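Local coordinates for protein putative leucoanthocyanidin reductase 1 (Vitis vinifera, PDB 3I6I) that probably catalyses the NADPH-dependent reduction of leucoanthocyanidin in flavonoid biosynthesis, using a Rossmann-fold domain to hold the cofactor, at residues G11-G17 against I84-T90; T37-P43 against A62-L68; S164-Y168 against F183-G187. One frame throughout, in Å; residues are numbered along the deposited sequence.

Contact 1: G11-G17 against I84-T90. With NDP (NADPH dihydro-nicotinamide-adenine-dinucleotide phosphate), chain B.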
loop_
_atom_site.group_PDB
_atom_site.type_symbol
_atom_site.label_atom_id
_atom_site.label_comp_id
_atom_site.label_asym_id
_atom_site.label_seq_id
_atom_site.Cartn_x
_atom_site.Cartn_y
_atom_site.Cartn_z
ATOM N N GLY A 11 -17.790 -10.151 11.174
ATOM C CA GLY A 11 -17.627 -9.153 10.058
ATOM C C GLY A 11 -16.959 -9.743 8.808
ATOM O O GLY A 11 -15.744 -9.929 8.769
ATOM N N ARG A 12 -17.751 -9.987 7.770
ATOM C CA ARG A 12 -17.252 -10.593 6.519
ATOM C C ARG A 12 -16.492 -9.608 5.626
ATOM O O ARG A 12 -16.965 -8.507 5.306
ATOM C CB ARG A 12 -18.410 -11.222 5.737
ATOM C CG ARG A 12 -19.059 -12.341 6.457
ATOM C CD ARG A 12 -20.172 -12.923 5.626
ATOM N NE ARG A 12 -20.823 -14.020 6.311
ATOM C CZ ARG A 12 -21.718 -14.819 5.752
ATOM N NH1 ARG A 12 -22.093 -14.637 4.489
ATOM N NH2 ARG A 12 -22.243 -15.799 6.462
ATOM N N VAL A 13 -15.272 -9.997 5.265
ATOM C CA VAL A 13 -14.351 -9.128 4.520
ATOM C C VAL A 13 -14.269 -9.599 3.079
ATOM O O VAL A 13 -14.087 -10.801 2.846
ATOM C CB VAL A 13 -12.907 -9.181 5.095
ATOM C CG1 VAL A 13 -11.985 -8.222 4.307
ATOM C CG2 VAL A 13 -12.894 -8.872 6.581
ATOM N N LEU A 14 -14.442 -8.667 2.144
ATOM C CA LEU A 14 -14.185 -8.898 0.712
ATOM C C LEU A 14 -12.938 -8.124 0.320
ATOM O O LEU A 14 -12.870 -6.880 0.485
ATOM C CB LEU A 14 -15.355 -8.405 -0.154
ATOM C CG LEU A 14 -15.197 -8.554 -1.668
ATOM C CD1 LEU A 14 -15.110 -10.047 -2.146
ATOM C CD2 LEU A 14 -16.304 -7.815 -2.423
ATOM N N ILE A 15 -11.964 -8.834 -0.225
ATOM C CA ILE A 15 -10.727 -8.215 -0.730
ATOM C C ILE A 15 -10.671 -8.350 -2.245
ATOM O O ILE A 15 -10.773 -9.456 -2.789
ATOM C CB ILE A 15 -9.494 -8.896 -0.090
ATOM C CG1 ILE A 15 -9.617 -8.831 1.443
ATOM C CG2 ILE A 15 -8.173 -8.280 -0.614
ATOM C CD1 ILE A 15 -8.452 -9.297 2.173
ATOM N N ALA A 16 -10.500 -7.222 -2.910
ATOM C CA ALA A 16 -10.260 -7.181 -4.338
ATOM C C ALA A 16 -8.790 -6.890 -4.543
ATOM O O ALA A 16 -8.249 -5.971 -3.942
ATOM C CB ALA A 16 -11.102 -6.098 -5.002
ATOM N N GLY A 17 -8.150 -7.677 -5.394
ATOM C CA GLY A 17 -6.707 -7.518 -5.634
ATOM C C GLY A 17 -5.829 -8.352 -4.725
ATOM O O GLY A 17 -4.635 -8.054 -4.530
ATOM N N ILE A 84 -21.544 -9.045 2.752
ATOM C CA ILE A 84 -20.245 -8.456 3.034
ATOM C C ILE A 84 -20.367 -7.209 3.921
ATOM O O ILE A 84 -21.212 -6.346 3.671
ATOM C CB ILE A 84 -19.515 -8.104 1.718
ATOM C CG1 ILE A 84 -19.231 -9.382 0.915
ATOM C CG2 ILE A 84 -18.229 -7.278 2.006
ATOM C CD1 ILE A 84 -18.601 -10.535 1.701
ATOM N N ASP A 85 -19.490 -7.120 4.923
ATOM C CA ASP A 85 -19.445 -5.978 5.854
ATOM C C ASP A 85 -18.309 -4.980 5.590
ATOM O O ASP A 85 -18.473 -3.755 5.763
ATOM C CB ASP A 85 -19.342 -6.503 7.303
ATOM C CG ASP A 85 -20.533 -7.349 7.686
ATOM O OD1 ASP A 85 -21.640 -6.773 7.757
ATOM O OD2 ASP A 85 -20.372 -8.594 7.849
ATOM N N ILE A 86 -17.170 -5.507 5.149
ATOM C CA ILE A 86 -15.924 -4.781 5.046
ATOM C C ILE A 86 -15.340 -5.019 3.653
ATOM O O ILE A 86 -15.163 -6.167 3.258
ATOM C CB ILE A 86 -14.933 -5.287 6.109
ATOM C CG1 ILE A 86 -15.425 -4.938 7.528
ATOM C CG2 ILE A 86 -13.520 -4.702 5.875
ATOM C CD1 ILE A 86 -14.765 -5.707 8.628
ATOM N N VAL A 87 -15.057 -3.960 2.903
ATOM C CA VAL A 87 -14.491 -4.128 1.543
ATOM C C VAL A 87 -13.096 -3.516 1.553
ATOM O O VAL A 87 -12.921 -2.377 1.967
ATOM C CB VAL A 87 -15.328 -3.480 0.462
ATOM C CG1 VAL A 87 -14.638 -3.628 -0.953
ATOM C CG2 VAL A 87 -16.781 -4.064 0.446
ATOM N N VAL A 88 -12.114 -4.285 1.128
ATOM C CA VAL A 88 -10.733 -3.800 1.005
ATOM C C VAL A 88 -10.282 -3.933 -0.452
ATOM O O VAL A 88 -10.284 -5.041 -0.983
ATOM C CB VAL A 88 -9.745 -4.570 1.917
ATOM C CG1 VAL A 88 -8.343 -4.030 1.735
ATOM C CG2 VAL A 88 -10.148 -4.510 3.420
ATOM N N SER A 89 -9.921 -2.820 -1.092
ATOM C CA SER A 89 -9.424 -2.815 -2.446
ATOM C C SER A 89 -7.929 -2.585 -2.453
ATOM O O SER A 89 -7.441 -1.588 -1.908
ATOM C CB SER A 89 -10.095 -1.728 -3.260
ATOM O OG SER A 89 -9.508 -1.598 -4.534
ATOM N N THR A 90 -7.212 -3.518 -3.080
ATOM C CA THR A 90 -5.738 -3.417 -3.261
ATOM C C THR A 90 -5.402 -3.486 -4.750
ATOM O O THR A 90 -4.334 -3.979 -5.162
ATOM C CB THR A 90 -5.004 -4.542 -2.471
ATOM O OG1 THR A 90 -5.403 -5.828 -2.950
ATOM C CG2 THR A 90 -5.290 -4.468 -0.923
HETATM P PA NDP B . -0.924 -5.355 -8.239
HETATM O O1A NDP B . -0.884 -5.006 -9.707
HETATM O O2A NDP B . 0.319 -6.237 -7.627
HETATM O O5B NDP B . -2.247 -6.143 -7.771
HETATM C C5B NDP B . -3.501 -5.696 -8.181
HETATM C C4B NDP B . -4.561 -6.671 -7.839
HETATM O O4B NDP B . -5.785 -5.982 -8.307
HETATM C C3B NDP B . -4.450 -7.982 -8.660
HETATM O O3B NDP B . -4.915 -9.129 -7.901
HETATM C C2B NDP B . -5.382 -7.729 -9.843
HETATM O O2B NDP B . -5.892 -8.969 -10.334
HETATM C C1B NDP B . -6.504 -6.976 -9.132
HETATM N N9A NDP B . -7.421 -6.224 -9.990
HETATM C C8A NDP B . -7.076 -5.229 -10.807
HETATM N N7A NDP B . -8.174 -4.758 -11.402
HETATM C C5A NDP B . -9.226 -5.446 -10.947
HETATM C C6A NDP B . -10.597 -5.398 -11.210
HETATM N N6A NDP B . -11.093 -4.504 -12.069
HETATM N N1A NDP B . -11.412 -6.263 -10.575
HETATM C C2A NDP B . -10.919 -7.136 -9.698
HETATM N N3A NDP B . -9.613 -7.204 -9.407
HETATM C C4A NDP B . -8.752 -6.373 -10.036
HETATM O O3 NDP B . -0.970 -3.983 -7.418
HETATM P PN NDP B . -0.012 -3.447 -6.205
HETATM O O1N NDP B . 0.115 -4.290 -4.993
HETATM O O2N NDP B . 1.301 -2.997 -6.948
HETATM O O5D NDP B . -0.793 -2.028 -5.918
HETATM C C5D NDP B . -1.890 -1.987 -4.994
HETATM C C4D NDP B . -1.966 -0.614 -4.388
HETATM O O4D NDP B . -0.784 -0.544 -3.542
HETATM C C3D NDP B . -1.884 0.534 -5.363
HETATM O O3D NDP B . -2.678 1.606 -4.864
HETATM C C2D NDP B . -0.422 0.934 -5.277
HETATM O O2D NDP B . -0.342 2.327 -5.504
HETATM C C1D NDP B . -0.075 0.656 -3.817
HETATM N N1N NDP B . 1.340 0.208 -3.555
HETATM C C2N NDP B . 2.088 0.715 -2.464
HETATM C C3N NDP B . 3.414 0.601 -2.450
HETATM C C7N NDP B . 4.213 1.129 -1.243
HETATM O O7N NDP B . 3.635 1.618 -0.266
HETATM N N7N NDP B . 5.523 0.953 -1.284
HETATM C C4N NDP B . 4.128 -0.068 -3.635
HETATM C C5N NDP B . 3.194 -1.021 -4.373
HETATM C C6N NDP B . 1.877 -0.901 -4.260
HETATM P P2B NDP B . -5.426 -9.468 -11.867
HETATM O O1X NDP B . -3.980 -9.813 -11.859
HETATM O O2X NDP B . -6.441 -10.650 -12.185
HETATM O O3X NDP B . -5.749 -8.262 -12.840
#
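I84 CG2 packs against L14 CB (3.8 Å). At D85 the carboxylate reaches across: OD2 accepts R12 N at 3.0 Å, while OD1 makes a salt bridge with K113. Both D85 N (2.9 Å) and I86 N (3.0 Å) donate to R12 O. I86 O takes L14 N at 2.8 Å, and I86 CG2 meets V13 CG1 at 4.1 Å. These are the first and fourth strands of a Rossmann sheet ordered 3-2-1-4-5, adjacent where the strand order reverses and a dinucleotide cleft opens at their C-terminal ends. V87 points to the L14 face, where both touch L79 of helix 72-81; V88 shares the V13 and I15 face with helix 21-32. V88 N bonds L14 O (2.8 Å), and V88 O accepts A16 N (2.9 Å). Beyond S89, whose OG bonds Q99, T90 N reaches A16 O (2.8 Å). At G17 a CB would clash with T90 OG1; its bare CA lies 3.2 Å from NADPH C4B, and T90 O 3.2 Å from C5D.

Contact 2: T37-P43 against A62-L68. With NDP (NADPH dihydro-nicotinamide-adenine-dinucleotide phosphate), chain B.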
loop_
_atom_site.group_PDB
_atom_site.type_symbol
_atom_site.label_atom_id
_atom_site.label_comp_id
_atom_site.label_asym_id
_atom_site.label_seq_id
_atom_site.Cartn_x
_atom_site.Cartn_y
_atom_site.Cartn_z
ATOM N N THR A 37 -13.174 -14.377 5.238
ATOM C CA THR A 37 -12.505 -13.656 4.184
ATOM C C THR A 37 -12.867 -14.184 2.812
ATOM O O THR A 37 -12.701 -15.365 2.543
ATOM C CB THR A 37 -10.967 -13.692 4.361
ATOM O OG1 THR A 37 -10.629 -13.128 5.633
ATOM C CG2 THR A 37 -10.265 -12.880 3.261
ATOM N N TYR A 38 -13.352 -13.288 1.955
ATOM C CA TYR A 38 -13.796 -13.629 0.610
ATOM C C TYR A 38 -12.858 -12.926 -0.349
ATOM O O TYR A 38 -12.527 -11.760 -0.148
ATOM C CB TYR A 38 -15.228 -13.132 0.348
ATOM C CG TYR A 38 -16.301 -13.836 1.155
ATOM C CD1 TYR A 38 -17.174 -14.746 0.560
ATOM C CD2 TYR A 38 -16.408 -13.616 2.521
ATOM C CE1 TYR A 38 -18.137 -15.388 1.303
ATOM C CE2 TYR A 38 -17.339 -14.251 3.272
ATOM C CZ TYR A 38 -18.212 -15.139 2.673
ATOM O OH TYR A 38 -19.148 -15.747 3.468
ATOM N N ILE A 39 -12.426 -13.629 -1.382
ATOM C CA ILE A 39 -11.404 -13.135 -2.291
ATOM C C ILE A 39 -11.993 -13.052 -3.687
ATOM O O ILE A 39 -12.449 -14.073 -4.225
ATOM C CB ILE A 39 -10.201 -14.113 -2.299
ATOM C CG1 ILE A 39 -9.531 -14.145 -0.898
ATOM C CG2 ILE A 39 -9.209 -13.794 -3.413
ATOM C CD1 ILE A 39 -9.082 -12.831 -0.391
ATOM N N LEU A 40 -11.977 -11.856 -4.275
ATOM C CA LEU A 40 -12.510 -11.658 -5.611
ATOM C C LEU A 40 -11.510 -12.142 -6.641
ATOM O O LEU A 40 -10.350 -11.789 -6.563
ATOM C CB LEU A 40 -12.835 -10.175 -5.841
ATOM C CG LEU A 40 -13.692 -9.752 -7.044
ATOM C CD1 LEU A 40 -15.071 -10.460 -7.016
ATOM C CD2 LEU A 40 -13.865 -8.231 -6.983
ATOM N N ALA A 41 -11.959 -12.989 -7.580
ATOM C CA ALA A 41 -11.109 -13.558 -8.618
ATOM C C ALA A 41 -11.665 -13.222 -10.003
ATOM O O ALA A 41 -12.873 -13.322 -10.233
ATOM C CB ALA A 41 -11.047 -15.098 -8.467
ATOM N N ARG A 42 -10.777 -12.821 -10.909
ATOM C CA ARG A 42 -11.090 -12.675 -12.325
ATOM C C ARG A 42 -11.397 -14.052 -12.877
ATOM O O ARG A 42 -10.617 -14.983 -12.672
ATOM C CB ARG A 42 -9.871 -12.103 -13.060
ATOM C CG ARG A 42 -10.044 -11.798 -14.544
ATOM C CD ARG A 42 -8.767 -11.150 -15.127
ATOM N NE ARG A 42 -8.327 -9.971 -14.367
ATOM C CZ ARG A 42 -8.758 -8.715 -14.543
ATOM N NH1 ARG A 42 -9.661 -8.412 -15.476
ATOM N NH2 ARG A 42 -8.285 -7.744 -13.768
ATOM N N PRO A 43 -12.535 -14.205 -13.574
ATOM C CA PRO A 43 -12.819 -15.484 -14.229
ATOM C C PRO A 43 -11.763 -15.879 -15.260
ATOM O O PRO A 43 -11.210 -15.011 -15.928
ATOM C CB PRO A 43 -14.140 -15.218 -14.956
ATOM C CG PRO A 43 -14.791 -14.126 -14.189
ATOM C CD PRO A 43 -13.665 -13.267 -13.673
ATOM N N ALA A 62 -10.105 -19.122 2.807
ATOM C CA ALA A 62 -10.673 -18.077 1.939
ATOM C C ALA A 62 -11.792 -18.636 1.074
ATOM O O ALA A 62 -11.723 -19.788 0.655
ATOM C CB ALA A 62 -9.574 -17.468 1.043
ATOM N N ILE A 63 -12.819 -17.826 0.822
ATOM C CA ILE A 63 -13.909 -18.223 -0.078
ATOM C C ILE A 63 -13.713 -17.424 -1.352
ATOM O O ILE A 63 -13.726 -16.187 -1.327
ATOM C CB ILE A 63 -15.271 -17.910 0.531
ATOM C CG1 ILE A 63 -15.459 -18.744 1.805
ATOM C CG2 ILE A 63 -16.398 -18.179 -0.495
ATOM C CD1 ILE A 63 -16.575 -18.255 2.684
ATOM N N ILE A 64 -13.494 -18.113 -2.462
ATOM C CA ILE A 64 -13.302 -17.421 -3.734
ATOM C C ILE A 64 -14.659 -17.072 -4.368
ATOM O O ILE A 64 -15.554 -17.924 -4.455
ATOM C CB ILE A 64 -12.421 -18.228 -4.704
ATOM C CG1 ILE A 64 -11.038 -18.467 -4.078
ATOM C CG2 ILE A 64 -12.247 -17.470 -5.996
ATOM C CD1 ILE A 64 -10.066 -19.184 -4.994
ATOM N N VAL A 65 -14.784 -15.814 -4.785
ATOM C CA VAL A 65 -15.939 -15.280 -5.512
ATOM C C VAL A 65 -15.474 -14.643 -6.827
ATOM O O VAL A 65 -14.434 -13.993 -6.900
ATOM C CB VAL A 65 -16.735 -14.253 -4.665
ATOM C CG1 VAL A 65 -17.138 -14.862 -3.318
ATOM C CG2 VAL A 65 -15.938 -13.012 -4.430
ATOM N N TYR A 66 -16.235 -14.860 -7.893
ATOM C CA TYR A 66 -15.795 -14.459 -9.214
ATOM C C TYR A 66 -16.437 -13.167 -9.632
ATOM O O TYR A 66 -17.655 -13.040 -9.602
ATOM C CB TYR A 66 -16.110 -15.572 -10.223
ATOM C CG TYR A 66 -15.333 -16.818 -9.883
ATOM C CD1 TYR A 66 -13.992 -16.945 -10.260
ATOM C CD2 TYR A 66 -15.903 -17.832 -9.126
ATOM C CE1 TYR A 66 -13.257 -18.069 -9.927
ATOM C CE2 TYR A 66 -15.173 -18.970 -8.784
ATOM C CZ TYR A 66 -13.850 -19.083 -9.195
ATOM O OH TYR A 66 -13.115 -20.198 -8.861
ATOM N N GLY A 67 -15.621 -12.203 -10.026
ATOM C CA GLY A 67 -16.131 -10.965 -10.592
ATOM C C GLY A 67 -15.013 -9.957 -10.753
ATOM O O GLY A 67 -13.850 -10.252 -10.459
ATOM N N LEU A 68 -15.397 -8.769 -11.210
ATOM C CA LEU A 68 -14.491 -7.670 -11.503
ATOM C C LEU A 68 -15.131 -6.413 -10.923
ATOM O O LEU A 68 -16.340 -6.212 -11.086
ATOM C CB LEU A 68 -14.324 -7.493 -13.012
ATOM C CG LEU A 68 -13.493 -8.536 -13.781
ATOM C CD1 LEU A 68 -13.533 -8.219 -15.259
ATOM C CD2 LEU A 68 -12.055 -8.567 -13.260
HETATM P PA NDP B . -0.924 -5.355 -8.239
HETATM O O1A NDP B . -0.884 -5.006 -9.707
HETATM O O2A NDP B . 0.319 -6.237 -7.627
HETATM O O5B NDP B . -2.247 -6.143 -7.771
HETATM C C5B NDP B . -3.501 -5.696 -8.181
HETATM C C4B NDP B . -4.561 -6.671 -7.839
HETATM O O4B NDP B . -5.785 -5.982 -8.307
HETATM C C3B NDP B . -4.450 -7.982 -8.660
HETATM O O3B NDP B . -4.915 -9.129 -7.901
HETATM C C2B NDP B . -5.382 -7.729 -9.843
HETATM O O2B NDP B . -5.892 -8.969 -10.334
HETATM C C1B NDP B . -6.504 -6.976 -9.132
HETATM N N9A NDP B . -7.421 -6.224 -9.990
HETATM C C8A NDP B . -7.076 -5.229 -10.807
HETATM N N7A NDP B . -8.174 -4.758 -11.402
HETATM C C5A NDP B . -9.226 -5.446 -10.947
HETATM C C6A NDP B . -10.597 -5.398 -11.210
HETATM N N6A NDP B . -11.093 -4.504 -12.069
HETATM N N1A NDP B . -11.412 -6.263 -10.575
HETATM C C2A NDP B . -10.919 -7.136 -9.698
HETATM N N3A NDP B . -9.613 -7.204 -9.407
HETATM C C4A NDP B . -8.752 -6.373 -10.036
HETATM O O3 NDP B . -0.970 -3.983 -7.418
HETATM P PN NDP B . -0.012 -3.447 -6.205
HETATM O O1N NDP B . 0.115 -4.290 -4.993
HETATM O O2N NDP B . 1.301 -2.997 -6.948
HETATM O O5D NDP B . -0.793 -2.028 -5.918
HETATM C C5D NDP B . -1.890 -1.987 -4.994
HETATM C C4D NDP B . -1.966 -0.614 -4.388
HETATM O O4D NDP B . -0.784 -0.544 -3.542
HETATM C C3D NDP B . -1.884 0.534 -5.363
HETATM O O3D NDP B . -2.678 1.606 -4.864
HETATM C C2D NDP B . -0.422 0.934 -5.277
HETATM O O2D NDP B . -0.342 2.327 -5.504
HETATM C C1D NDP B . -0.075 0.656 -3.817
HETATM N N1N NDP B . 1.340 0.208 -3.555
HETATM C C2N NDP B . 2.088 0.715 -2.464
HETATM C C3N NDP B . 3.414 0.601 -2.450
HETATM C C7N NDP B . 4.213 1.129 -1.243
HETATM O O7N NDP B . 3.635 1.618 -0.266
HETATM N N7N NDP B . 5.523 0.953 -1.284
HETATM C C4N NDP B . 4.128 -0.068 -3.635
HETATM C C5N NDP B . 3.194 -1.021 -4.373
HETATM C C6N NDP B . 1.877 -0.901 -4.260
HETATM P P2B NDP B . -5.426 -9.468 -11.867
HETATM O O1X NDP B . -3.980 -9.813 -11.859
HETATM O O2X NDP B . -6.441 -10.650 -12.185
HETATM O O3X NDP B . -5.749 -8.262 -12.840
#
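The parallel pairing starts at T37, whose carbonyl O accepts I63 N at 3.0 Å. Y38 turns its ring to the I63 and V65 face: I63 CD1 sits over the ring 3.9 Å from its centroid, a CH-pi contact, while V65 CG1 lies at the ring edge, 3.9 Å from Y38 CD1. I39 bonds through both backbone atoms, its N to I63 O (2.9 Å) and its O to V65 N (3.0 Å). Its side chain faces the other way, toward A62 and helix 48-59, the crossover of this beta-alpha-beta unit. L40 CD1 packs on V65 CG2 (3.7 Å). A41 closes the pairing, N to V65 O (2.8 Å) and O to G67 N (3.0 Å), with CB against I64 CG2 (3.6 Å). Past the strand, R42 lays its guanidinium over L68 CD2 (3.3 Å from NH1) and donates to the cofactor 2'-phosphate, NE to O2X at 3.0 Å and NH2 to O3X at 2.7 Å. NADH lacks that phosphate, so this recognition is consistent with a preference for NADPH.

Contact 3: S164-Y168 against F183-G187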
loop_
_atom_site.group_PDB
_atom_site.type_symbol
_atom_site.label_atom_id
_atom_site.label_comp_id
_atom_site.label_asym_id
_atom_site.label_seq_id
_atom_site.Cartn_x
_atom_site.Cartn_y
_atom_site.Cartn_z
ATOM N N SER A 164 11.767 -2.348 1.063
ATOM C CA SER A 164 12.617 -2.888 0.015
ATOM C C SER A 164 13.578 -1.781 -0.319
ATOM O O SER A 164 13.473 -0.676 0.216
ATOM C CB SER A 164 11.792 -3.275 -1.213
ATOM O OG SER A 164 11.018 -2.189 -1.685
ATOM N N TRP A 165 14.538 -2.081 -1.179
ATOM C CA TRP A 165 15.459 -1.056 -1.634
ATOM C C TRP A 165 14.674 -0.191 -2.635
ATOM O O TRP A 165 14.085 -0.731 -3.553
ATOM C CB TRP A 165 16.757 -1.622 -2.251
ATOM C CG TRP A 165 17.662 -0.477 -2.508
ATOM C CD1 TRP A 165 17.715 0.274 -3.635
ATOM C CD2 TRP A 165 18.517 0.165 -1.560
ATOM N NE1 TRP A 165 18.595 1.313 -3.472
ATOM C CE2 TRP A 165 19.106 1.265 -2.206
ATOM C CE3 TRP A 165 18.852 -0.095 -0.224
ATOM C CZ2 TRP A 165 20.020 2.110 -1.570
ATOM C CZ3 TRP A 165 19.763 0.740 0.401
ATOM C CH2 TRP A 165 20.328 1.820 -0.261
ATOM N N PRO A 166 14.650 1.147 -2.439
ATOM C CA PRO A 166 13.951 2.102 -3.327
ATOM C C PRO A 166 14.704 2.447 -4.612
ATOM O O PRO A 166 15.378 3.472 -4.694
ATOM C CB PRO A 166 13.827 3.349 -2.444
ATOM C CG PRO A 166 14.992 3.286 -1.559
ATOM C CD PRO A 166 15.243 1.838 -1.269
ATOM N N TYR A 167 14.642 1.577 -5.605
ATOM C CA TYR A 167 15.202 1.905 -6.913
ATOM C C TYR A 167 14.276 2.871 -7.660
ATOM O O TYR A 167 13.085 2.823 -7.472
ATOM C CB TYR A 167 15.345 0.639 -7.736
ATOM C CG TYR A 167 16.377 -0.316 -7.217
ATOM C CD1 TYR A 167 17.739 -0.098 -7.458
ATOM C CD2 TYR A 167 16.000 -1.452 -6.493
ATOM C CE1 TYR A 167 18.699 -0.990 -6.998
ATOM C CE2 TYR A 167 16.958 -2.353 -6.026
ATOM C CZ TYR A 167 18.300 -2.117 -6.281
ATOM O OH TYR A 167 19.266 -2.991 -5.832
ATOM N N TYR A 168 14.828 3.689 -8.556
ATOM C CA TYR A 168 14.027 4.762 -9.202
ATOM C C TYR A 168 13.009 4.233 -10.227
ATOM O O TYR A 168 12.036 4.926 -10.533
ATOM C CB TYR A 168 14.918 5.776 -9.923
ATOM C CG TYR A 168 15.333 5.352 -11.324
ATOM C CD1 TYR A 168 14.724 5.907 -12.462
ATOM C CD2 TYR A 168 16.310 4.389 -11.514
ATOM C CE1 TYR A 168 15.114 5.520 -13.777
ATOM C CE2 TYR A 168 16.703 3.990 -12.806
ATOM C CZ TYR A 168 16.083 4.554 -13.946
ATOM O OH TYR A 168 16.482 4.174 -15.238
ATOM N N PHE A 183 25.735 1.996 -4.306
ATOM C CA PHE A 183 24.471 2.529 -3.866
ATOM C C PHE A 183 24.199 3.820 -4.646
ATOM O O PHE A 183 25.044 4.687 -4.724
ATOM C CB PHE A 183 24.509 2.898 -2.368
ATOM C CG PHE A 183 24.633 1.741 -1.419
ATOM C CD1 PHE A 183 23.546 0.895 -1.167
ATOM C CD2 PHE A 183 25.797 1.556 -0.686
ATOM C CE1 PHE A 183 23.644 -0.142 -0.238
ATOM C CE2 PHE A 183 25.922 0.495 0.233
ATOM C CZ PHE A 183 24.845 -0.357 0.461
ATOM N N GLN A 184 22.988 3.938 -5.176
ATOM C CA GLN A 184 22.488 5.199 -5.722
ATOM C C GLN A 184 21.728 5.960 -4.641
ATOM O O GLN A 184 20.663 5.525 -4.188
ATOM C CB GLN A 184 21.598 4.928 -6.953
ATOM C CG GLN A 184 22.354 4.370 -8.053
ATOM C CD GLN A 184 21.625 4.433 -9.396
ATOM O OE1 GLN A 184 20.394 4.353 -9.470
ATOM N NE2 GLN A 184 22.401 4.604 -10.463
ATOM N N ILE A 185 22.297 7.102 -4.247
ATOM C CA ILE A 185 21.795 7.946 -3.164
ATOM C C ILE A 185 21.106 9.150 -3.805
ATOM O O ILE A 185 21.757 9.932 -4.545
ATOM C CB ILE A 185 22.974 8.434 -2.247
ATOM C CG1 ILE A 185 23.815 7.261 -1.676
ATOM C CG2 ILE A 185 22.485 9.319 -1.102
ATOM C CD1 ILE A 185 23.001 6.275 -0.889
ATOM N N TYR A 186 19.801 9.304 -3.523
ATOM C CA TYR A 186 19.021 10.440 -4.044
ATOM C C TYR A 186 19.329 11.713 -3.294
ATOM O O TYR A 186 19.218 11.781 -2.047
ATOM C CB TYR A 186 17.493 10.150 -4.006
ATOM C CG TYR A 186 17.182 8.837 -4.615
ATOM C CD1 TYR A 186 17.451 8.615 -5.949
ATOM C CD2 TYR A 186 16.663 7.794 -3.859
ATOM C CE1 TYR A 186 17.209 7.394 -6.533
ATOM C CE2 TYR A 186 16.404 6.557 -4.426
ATOM C CZ TYR A 186 16.687 6.357 -5.775
ATOM O OH TYR A 186 16.462 5.132 -6.393
ATOM N N GLY A 187 19.684 12.738 -4.066
ATOM C CA GLY A 187 19.992 14.065 -3.530
ATOM C C GLY A 187 21.085 14.000 -2.497
ATOM O O GLY A 187 22.132 13.368 -2.719
HETATM O O HOH W 1 18.828 3.578 -5.305
HETATM O O HOH W 2 17.799 3.751 -8.461
#
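Side chains and two waters, not backbone pairing, join this loop to strand 183-186; the nearest CA atoms, of Y167 and Q184, are still 8.1 Å apart. Y186 does most to bridge the gap. Its CA-to-CB bond points toward the loop, and with chi1 in the m well (-50°) the ring extends until OH donates to P166 O at 2.6 Å. That carbonyl belongs to the centre of an inverse gamma turn, closed by a weak bond from Y167 N to W165 O (3.1 Å). W165 is in the t rotamer, which swings the indole toward the strand: CH2 touches F183 CD1 at 3.5 Å, in an oblique pair with ring planes at 35°, and NE1 donates to water 1 at 2.9 Å. The same water donates to Q184 O (2.9 Å) and Y186 OH (3.0 Å), so one molecule ties the indole to the strand. Q184, with chi1 m and chi2 t, turns its amide to the loop side, which it reaches through water 2: the water accepts Y168 N (3.0 Å) and donates to Q184 OE1 (2.8 Å). Y168 CB lies 4.4 Å from Y186 CE1, a position set by the backbone; chi1 at 83° (p) decides only where the ring goes. Y167 points away, and its OH bonds L177 O. Around the contact, strand 183-186 pairs in parallel with strand 247-250; helix 230-241 packs on P166, F183 and I185, and L255 of helix 252-260 touches both Y168 and Y186.

Contacts 1 and 2 belong to one sheet: strands 13-16 and 37-41 are neighbours in it, and V13 O meets Y38 N at 2.7 Å, a probable hydrogen bond. Contact 1 lies in the buried middle; contact 2 reaches one of the sheet's two edge strands, 63-66, and is more exposed. Both rest on parallel backbone pairing and touch NADPH, but contact 1 meets the cofactor through close backbone packing, contact 2 mainly through the charged R42, with L68 packing beside the adenine. Contact 3, partly buried, shares no element with them and lies on the opposite side of the chain's centre, about 34 and 36 Å from their centres; there side chains and waters replace backbone pairing.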